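Local coordinates for protein syndapin (Drosophila melanogaster, PDB 3I2W) that probably takes part in endocytosis and regulates the internalization of plasma membrane proteins, and is represented here by its dimeric, lipid-binding F-BAR domain, at residues 25-28 with 29-33; 106-110 with 111-115; 243-246 with 247-250. All blocks are in the same frame, centred on the assembly; numbering follows the deposited sequence.

Contact 1 of 3, residues 25-28 with 29-33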
loop_
_atom_site.group_PDB
_atom_site.type_symbol
_atom_site.label_atom_id
_atom_site.label_comp_id
_atom_site.label_asym_id
_atom_site.label_seq_id
_atom_site.Cartn_x
_atom_site.Cartn_y
_atom_site.Cartn_z
ATOM N N ASN B 25 17.978 -11.203 6.577
ATOM C CA ASN B 25 17.690 -9.812 6.844
ATOM C C ASN B 25 16.867 -9.084 5.765
ATOM O O ASN B 25 15.961 -8.349 6.069
ATOM C CB ASN B 25 18.967 -9.051 7.054
ATOM C CG ASN B 25 19.571 -9.325 8.378
ATOM O OD1 ASN B 25 18.902 -9.723 9.323
ATOM N ND2 ASN B 25 20.864 -9.137 8.461
ATOM N N ASP B 26 17.196 -9.315 4.509
ATOM C CA ASP B 26 16.556 -8.611 3.414
ATOM C C ASP B 26 15.089 -8.980 3.362
ATOM O O ASP B 26 14.230 -8.102 3.209
ATOM C CB ASP B 26 17.198 -8.978 2.064
ATOM C CG ASP B 26 18.567 -8.304 1.813
ATOM O OD1 ASP B 26 19.066 -7.489 2.611
ATOM O OD2 ASP B 26 19.204 -8.647 0.787
ATOM N N LEU B 27 14.799 -10.273 3.461
ATOM C CA LEU B 27 13.432 -10.714 3.376
ATOM C C LEU B 27 12.600 -10.161 4.553
ATOM O O LEU B 27 11.438 -9.748 4.385
ATOM C CB LEU B 27 13.422 -12.202 3.364
ATOM C CG LEU B 27 12.110 -12.893 3.080
ATOM C CD1 LEU B 27 11.459 -12.553 1.754
ATOM C CD2 LEU B 27 12.484 -14.351 3.104
ATOM N N GLN B 28 13.206 -10.108 5.743
ATOM C CA GLN B 28 12.472 -9.598 6.881
ATOM C C GLN B 28 12.201 -8.167 6.585
ATOM O O GLN B 28 11.082 -7.713 6.723
ATOM C CB GLN B 28 13.217 -9.766 8.199
ATOM C CG GLN B 28 13.142 -11.129 8.819
ATOM C CD GLN B 28 14.201 -11.304 9.935
ATOM O OE1 GLN B 28 13.952 -11.045 11.142
ATOM N NE2 GLN B 28 15.403 -11.725 9.528
ATOM N N GLN B 29 13.213 -7.459 6.120
ATOM C CA GLN B 29 13.057 -6.061 5.834
ATOM C C GLN B 29 12.034 -5.792 4.751
ATOM O O GLN B 29 11.273 -4.867 4.848
ATOM C CB GLN B 29 14.363 -5.445 5.464
ATOM C CG GLN B 29 14.194 -4.029 5.065
ATOM C CD GLN B 29 15.513 -3.375 4.711
ATOM O OE1 GLN B 29 16.585 -3.762 5.243
ATOM N NE2 GLN B 29 15.452 -2.361 3.829
ATOM N N LEU B 30 11.989 -6.606 3.723
ATOM C CA LEU B 30 11.050 -6.399 2.647
ATOM C C LEU B 30 9.649 -6.609 3.205
ATOM O O LEU B 30 8.756 -5.815 2.944
ATOM C CB LEU B 30 11.379 -7.351 1.486
ATOM C CG LEU B 30 10.504 -7.517 0.244
ATOM C CD1 LEU B 30 11.196 -8.157 -0.958
ATOM C CD2 LEU B 30 9.286 -8.346 0.544
ATOM N N ILE B 31 9.422 -7.644 3.989
ATOM C CA ILE B 31 8.079 -7.909 4.447
ATOM C C ILE B 31 7.641 -6.799 5.379
ATOM O O ILE B 31 6.542 -6.283 5.255
ATOM C CB ILE B 31 8.046 -9.296 5.124
ATOM C CG1 ILE B 31 8.067 -10.351 4.039
ATOM C CG2 ILE B 31 6.878 -9.465 6.068
ATOM C CD1 ILE B 31 8.652 -11.606 4.492
ATOM N N GLN B 32 8.501 -6.414 6.315
ATOM C CA GLN B 32 8.145 -5.413 7.300
ATOM C C GLN B 32 7.697 -4.180 6.528
ATOM O O GLN B 32 6.693 -3.534 6.861
ATOM C CB GLN B 32 9.337 -5.096 8.177
ATOM C CG GLN B 32 9.142 -3.936 9.163
ATOM C CD GLN B 32 8.369 -4.356 10.428
ATOM O OE1 GLN B 32 8.828 -5.216 11.233
ATOM N NE2 GLN B 32 7.188 -3.770 10.611
ATOM N N GLU B 33 8.430 -3.892 5.454
ATOM C CA GLU B 33 8.147 -2.743 4.666
ATOM C C GLU B 33 6.777 -2.786 4.055
ATOM O O GLU B 33 6.079 -1.801 4.142
ATOM C CB GLU B 33 9.253 -2.456 3.683
ATOM C CG GLU B 33 10.192 -1.425 4.313
ATOM C CD GLU B 33 11.527 -1.145 3.600
ATOM O OE1 GLU B 33 11.587 -1.079 2.366
ATOM O OE2 GLU B 33 12.537 -0.938 4.317
HETATM O O HOH W 1 18.112 -5.885 4.799
#

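Contact 2 of 3, residues 106-110 with 111-115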
loop_
_atom_site.group_PDB
_atom_site.type_symbol
_atom_site.label_atom_id
_atom_site.label_comp_id
_atom_site.label_asym_id
_atom_site.label_seq_id
_atom_site.Cartn_x
_atom_site.Cartn_y
_atom_site.Cartn_z
ATOM N N TYR B 106 22.550 -19.529 12.292
ATOM C CA TYR B 106 23.727 -18.692 12.156
ATOM C C TYR B 106 24.109 -18.248 13.549
ATOM O O TYR B 106 23.280 -17.783 14.296
ATOM C CB TYR B 106 23.464 -17.500 11.220
ATOM C CG TYR B 106 23.001 -17.879 9.802
ATOM C CD1 TYR B 106 23.894 -18.346 8.855
ATOM C CD2 TYR B 106 21.666 -17.816 9.434
ATOM C CE1 TYR B 106 23.473 -18.721 7.549
ATOM C CE2 TYR B 106 21.236 -18.172 8.134
ATOM C CZ TYR B 106 22.150 -18.607 7.222
ATOM O OH TYR B 106 21.747 -18.962 5.995
ATOM N N HIS B 107 25.350 -18.475 13.938
ATOM C CA HIS B 107 25.810 -18.163 15.260
ATOM C C HIS B 107 26.924 -17.192 15.060
ATOM O O HIS B 107 27.496 -17.133 13.966
ATOM C CB HIS B 107 26.193 -19.448 15.957
ATOM C CG HIS B 107 25.015 -20.358 16.098
ATOM N ND1 HIS B 107 24.130 -20.268 17.156
ATOM C CD2 HIS B 107 24.480 -21.260 15.234
ATOM C CE1 HIS B 107 23.137 -21.117 16.968
ATOM N NE2 HIS B 107 23.327 -21.731 15.810
ATOM N N HIS B 108 27.175 -16.347 16.053
ATOM C CA HIS B 108 28.076 -15.237 15.806
ATOM C C HIS B 108 29.218 -15.282 16.765
ATOM O O HIS B 108 29.003 -15.026 17.924
ATOM C CB HIS B 108 27.363 -13.899 15.908
ATOM C CG HIS B 108 26.226 -13.755 14.967
ATOM N ND1 HIS B 108 26.312 -13.005 13.822
ATOM C CD2 HIS B 108 24.953 -14.224 15.016
ATOM C CE1 HIS B 108 25.154 -13.047 13.179
ATOM N NE2 HIS B 108 24.310 -13.779 13.887
ATOM N N THR B 109 30.410 -15.627 16.301
ATOM C CA THR B 109 31.563 -15.686 17.200
ATOM C C THR B 109 32.751 -14.959 16.638
ATOM O O THR B 109 32.986 -14.976 15.464
ATOM C CB THR B 109 32.118 -17.097 17.450
ATOM O OG1 THR B 109 31.100 -17.963 17.862
ATOM C CG2 THR B 109 32.953 -17.042 18.653
ATOM N N LEU B 110 33.551 -14.341 17.464
ATOM C CA LEU B 110 34.838 -13.954 16.911
ATOM C C LEU B 110 34.692 -13.150 15.639
ATOM O O LEU B 110 35.449 -13.382 14.683
ATOM C CB LEU B 110 35.729 -15.198 16.665
ATOM C CG LEU B 110 36.077 -15.929 17.976
ATOM C CD1 LEU B 110 36.393 -17.378 17.768
ATOM C CD2 LEU B 110 37.238 -15.230 18.708
HETATM N N MSE B 111 33.770 -12.180 15.664
HETATM C CA MSE B 111 33.465 -11.352 14.505
HETATM C C MSE B 111 33.298 -12.153 13.207
HETATM O O MSE B 111 33.619 -11.698 12.130
HETATM C CB MSE B 111 34.446 -10.210 14.356
HETATM C CG MSE B 111 34.223 -9.157 15.419
HETATM SE SE MSE B 111 35.482 -7.853 15.487
HETATM C CE MSE B 111 35.283 -6.918 14.026
ATOM N N GLN B 112 32.755 -13.355 13.332
ATOM C CA GLN B 112 32.487 -14.207 12.187
ATOM C C GLN B 112 31.142 -14.876 12.352
ATOM O O GLN B 112 30.541 -14.820 13.439
ATOM C CB GLN B 112 33.539 -15.274 12.085
ATOM C CG GLN B 112 34.716 -14.861 11.230
ATOM C CD GLN B 112 36.051 -15.528 11.677
ATOM O OE1 GLN B 112 36.326 -15.767 12.905
ATOM N NE2 GLN B 112 36.910 -15.805 10.671
ATOM N N ILE B 113 30.645 -15.449 11.261
ATOM C CA ILE B 113 29.535 -16.390 11.321
ATOM C C ILE B 113 30.156 -17.758 11.363
ATOM O O ILE B 113 30.798 -18.206 10.402
ATOM C CB ILE B 113 28.640 -16.316 10.108
ATOM C CG1 ILE B 113 27.911 -14.984 10.110
ATOM C CG2 ILE B 113 27.656 -17.468 10.113
ATOM C CD1 ILE B 113 26.878 -14.875 9.064
ATOM N N LYS B 114 29.977 -18.405 12.494
ATOM C CA LYS B 114 30.594 -19.640 12.758
ATOM C C LYS B 114 30.355 -20.650 11.669
ATOM O O LYS B 114 31.257 -21.338 11.295
ATOM C CB LYS B 114 30.042 -20.123 14.084
ATOM C CG LYS B 114 30.629 -21.388 14.617
ATOM C CD LYS B 114 30.138 -21.586 16.026
ATOM C CE LYS B 114 30.258 -23.056 16.443
ATOM N NZ LYS B 114 31.608 -23.515 16.073
ATOM N N GLU B 115 29.158 -20.746 11.124
ATOM C CA GLU B 115 28.946 -21.668 10.041
ATOM C C GLU B 115 29.834 -21.390 8.854
ATOM O O GLU B 115 30.292 -22.317 8.200
ATOM C CB GLU B 115 27.475 -21.763 9.636
ATOM C CG GLU B 115 26.562 -22.337 10.756
ATOM C CD GLU B 115 26.369 -21.369 11.947
ATOM O OE1 GLU B 115 26.894 -20.243 11.928
ATOM O OE2 GLU B 115 25.662 -21.716 12.916
HETATM O O HOH W 2 28.800 -12.133 13.126
#

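Contact 3 of 3, residues 243-246 with 247-250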
loop_
_atom_site.group_PDB
_atom_site.type_symbol
_atom_site.label_atom_id
_atom_site.label_comp_id
_atom_site.label_asym_id
_atom_site.label_seq_id
_atom_site.Cartn_x
_atom_site.Cartn_y
_atom_site.Cartn_z
ATOM N N THR B 243 -8.547 -13.022 -2.029
ATOM C CA THR B 243 -9.589 -13.953 -2.383
ATOM C C THR B 243 -9.874 -14.898 -1.232
ATOM O O THR B 243 -10.760 -15.692 -1.324
ATOM C CB THR B 243 -9.266 -14.780 -3.663
ATOM O OG1 THR B 243 -8.436 -15.875 -3.332
ATOM C CG2 THR B 243 -8.554 -13.985 -4.684
ATOM N N LYS B 244 -9.129 -14.826 -0.149
ATOM C CA LYS B 244 -9.335 -15.748 0.961
ATOM C C LYS B 244 -9.694 -14.998 2.231
ATOM O O LYS B 244 -9.777 -15.581 3.299
ATOM C CB LYS B 244 -8.034 -16.528 1.235
ATOM C CG LYS B 244 -7.438 -17.290 0.035
ATOM C CD LYS B 244 -7.561 -18.800 0.186
ATOM C CE LYS B 244 -7.481 -19.515 -1.181
ATOM N NZ LYS B 244 -6.129 -19.458 -1.824
ATOM N N VAL B 245 -9.820 -13.683 2.154
ATOM C CA VAL B 245 -10.356 -12.945 3.258
ATOM C C VAL B 245 -11.891 -13.187 3.191
ATOM O O VAL B 245 -12.551 -12.785 2.237
ATOM C CB VAL B 245 -9.996 -11.494 3.033
ATOM C CG1 VAL B 245 -10.421 -10.611 4.215
ATOM C CG2 VAL B 245 -8.527 -11.370 2.765
ATOM N N GLN B 246 -12.446 -13.917 4.151
ATOM C CA GLN B 246 -13.848 -14.396 4.014
ATOM C C GLN B 246 -14.896 -13.364 4.298
ATOM O O GLN B 246 -16.042 -13.513 3.929
ATOM C CB GLN B 246 -14.090 -15.591 4.878
ATOM C CG GLN B 246 -13.601 -16.808 4.152
ATOM C CD GLN B 246 -13.046 -17.843 5.093
ATOM O OE1 GLN B 246 -11.978 -18.423 4.830
ATOM N NE2 GLN B 246 -13.757 -18.089 6.212
ATOM N N SER B 247 -14.440 -12.282 4.896
ATOM C CA SER B 247 -15.263 -11.215 5.308
ATOM C C SER B 247 -15.540 -10.249 4.151
ATOM O O SER B 247 -16.607 -9.643 4.086
ATOM C CB SER B 247 -14.570 -10.530 6.464
ATOM O OG SER B 247 -13.466 -9.789 6.002
ATOM N N LEU B 248 -14.599 -10.112 3.234
ATOM C CA LEU B 248 -14.746 -9.242 2.082
ATOM C C LEU B 248 -16.159 -9.246 1.461
ATOM O O LEU B 248 -16.825 -8.216 1.474
ATOM C CB LEU B 248 -13.691 -9.616 1.055
ATOM C CG LEU B 248 -12.886 -8.479 0.509
ATOM C CD1 LEU B 248 -12.536 -7.640 1.660
ATOM C CD2 LEU B 248 -11.672 -9.059 -0.037
ATOM N N PRO B 249 -16.641 -10.402 0.951
ATOM C CA PRO B 249 -18.022 -10.390 0.449
ATOM C C PRO B 249 -18.967 -9.736 1.435
ATOM O O PRO B 249 -19.714 -8.861 1.072
ATOM C CB PRO B 249 -18.355 -11.885 0.281
ATOM C CG PRO B 249 -17.093 -12.466 0.009
ATOM C CD PRO B 249 -16.162 -11.791 1.003
ATOM N N GLN B 250 -18.882 -10.110 2.694
ATOM C CA GLN B 250 -19.824 -9.610 3.657
ATOM C C GLN B 250 -19.793 -8.046 3.833
ATOM O O GLN B 250 -20.820 -7.435 3.766
ATOM C CB GLN B 250 -19.580 -10.335 4.944
ATOM C CG GLN B 250 -20.595 -10.043 6.040
ATOM C CD GLN B 250 -20.033 -10.351 7.450
ATOM O OE1 GLN B 250 -19.074 -11.146 7.612
ATOM N NE2 GLN B 250 -20.625 -9.718 8.467
#

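Contact 1 of 3, residues 25-28 with 29-33
Q29 lies one helical turn beyond N25 and D26; its CB rests against their carbonyl oxygens, and the rest of the chain leads away to a water shared with D26. CB is 3.4 Å from N25 O and 3.5 Å from D26 O. CG then leaves on the far side from the backbone N (chi1 176°), and the fully extended chain carries the amide clear of the helix backbone. There the two ends of the amide part company. OE1 accepts from a water at 2.7 Å, and the same water also donates to D26 OD1 at 2.9 Å, so one molecule bridges carboxylate and amide along this flank. In the other direction Q29 NE2 gives a weak hydrogen bond, 3.3 Å, to E33 OE2; E33 OE1 is salt-bridged to K51 of the second subunit.

A different flank of the same turn is apolar: I31 CD1 stands 4.0 Å from L27 CG, the two side chains crossing at a slant. Beneath both flanks runs the regular ladder of i to i+4 backbone bonds, for instance I31 N to L27 O at 2.9 Å. This is a stretch of helix 11-58 in the F-BAR dimer bundle, with L27 and I31 packed on helices 63-105 and 169-240 and E33 joined to the second subunit.

Contact 2 of 3, residues 106-110 with 111-115
Q112 O takes T109 N at 3.0 Å and, weakly, a water at 3.2 Å. H108 CA makes a CA-H...O contact with Q112 O at 3.4 Å. That water also lies in the plane of the H108 ring, 2.7 Å from ND1 at its edge. T109 and Q112 form a hydrogen-bonded antiparallel pair, completed by Q112 N to T109 O at 2.7 Å, with the donor about 40° above the carbonyl plane. L110 and M111, a selenomethionine, both take left-handed backbone conformations and close the hairpin in two residues.

Toward the open end of the hairpin, H107 O accepts from K114 N, while E115 reaches back to H107, just ahead of strand 108-109. Bent at chi2 (71°), E115 brings OE1 on its syn side to H107 N at 3.1 Å. Beside this bond, Y106 CD1 has I113 CG2 at its ring edge, 4.1 Å off; I113 also packs on Y21 of helix 11-58. The bond from H107 N thus joins the first turn of helix 114-159 to the residue that leads into the hairpin, and the helix dipole would probably steady the negative charge of E115 there.

Contact 3 of 3, residues 243-246 with 247-250
V245 and S247 make the tighter part of this turn, with V245 CG1 3.6 Å from S247 OG. Equally close, L248 CB sits 3.6 Å from V245 O, whereas V245 CB and L248 CD2, 4.3 Å apart, make a looser apolar touch. The first torsions bring V245 and S247 together: V245 holds CG1 beside its own carbonyl carbon (chi1 -175°), and S247 turns its hydroxyl between backbone N and carbonyl carbon (chi1 73°). Both residues also rest against V82 of helix 63-105.

Carbon, not N-H, meets the carbonyl one step further on: P249 CD lies 3.4 Å from Q246 O, and no hydrogen bond crosses between residues 243-246 and 247-250. Here the chain leaves the loop behind the long helix 169-240 and enters the shorter helix 247-260 of the F-BAR domain. A proline in a first helical turn is well tolerated, since the residues there need not donate an N-H back along the helix; P249, having none, offers V245 O only its CD, at 3.9 Å.

Another face of the turn meets the second subunit, where T243 packs on L248 of that chain and P249 on its T243. The solvent side is looser. Q246 is exposed, and its chain bends at chi2 there. K244 turns away from the helix start altogether, its NZ going back to D241 in a salt bridge; T243 OG1 is hydrogen-bonded to the same carboxylate.

Overall arrangement
The three contacts follow one another along the F-BAR domain chain. Contact 1 lies within helix 11-58, contact 2 is the small hairpin between helix 63-105 and helix 114-159, and contact 3 is the passage from helix 169-240 into helix 247-260. Centres of contacts 1 and 2 are about 22 Å apart, those of 1 and 3 about 27 Å, and those of 2 and 3 about 46 Å; none touches another. Helix 11-58 links the first two, since its Y21 packs on the hairpin and its I17 on the first turn of helix 114-159, while helix 63-105 borders contacts 1 and 3. Contacts 1 and 3 also meet the second subunit, so both belong to the dimer interface of this elongated helical domain.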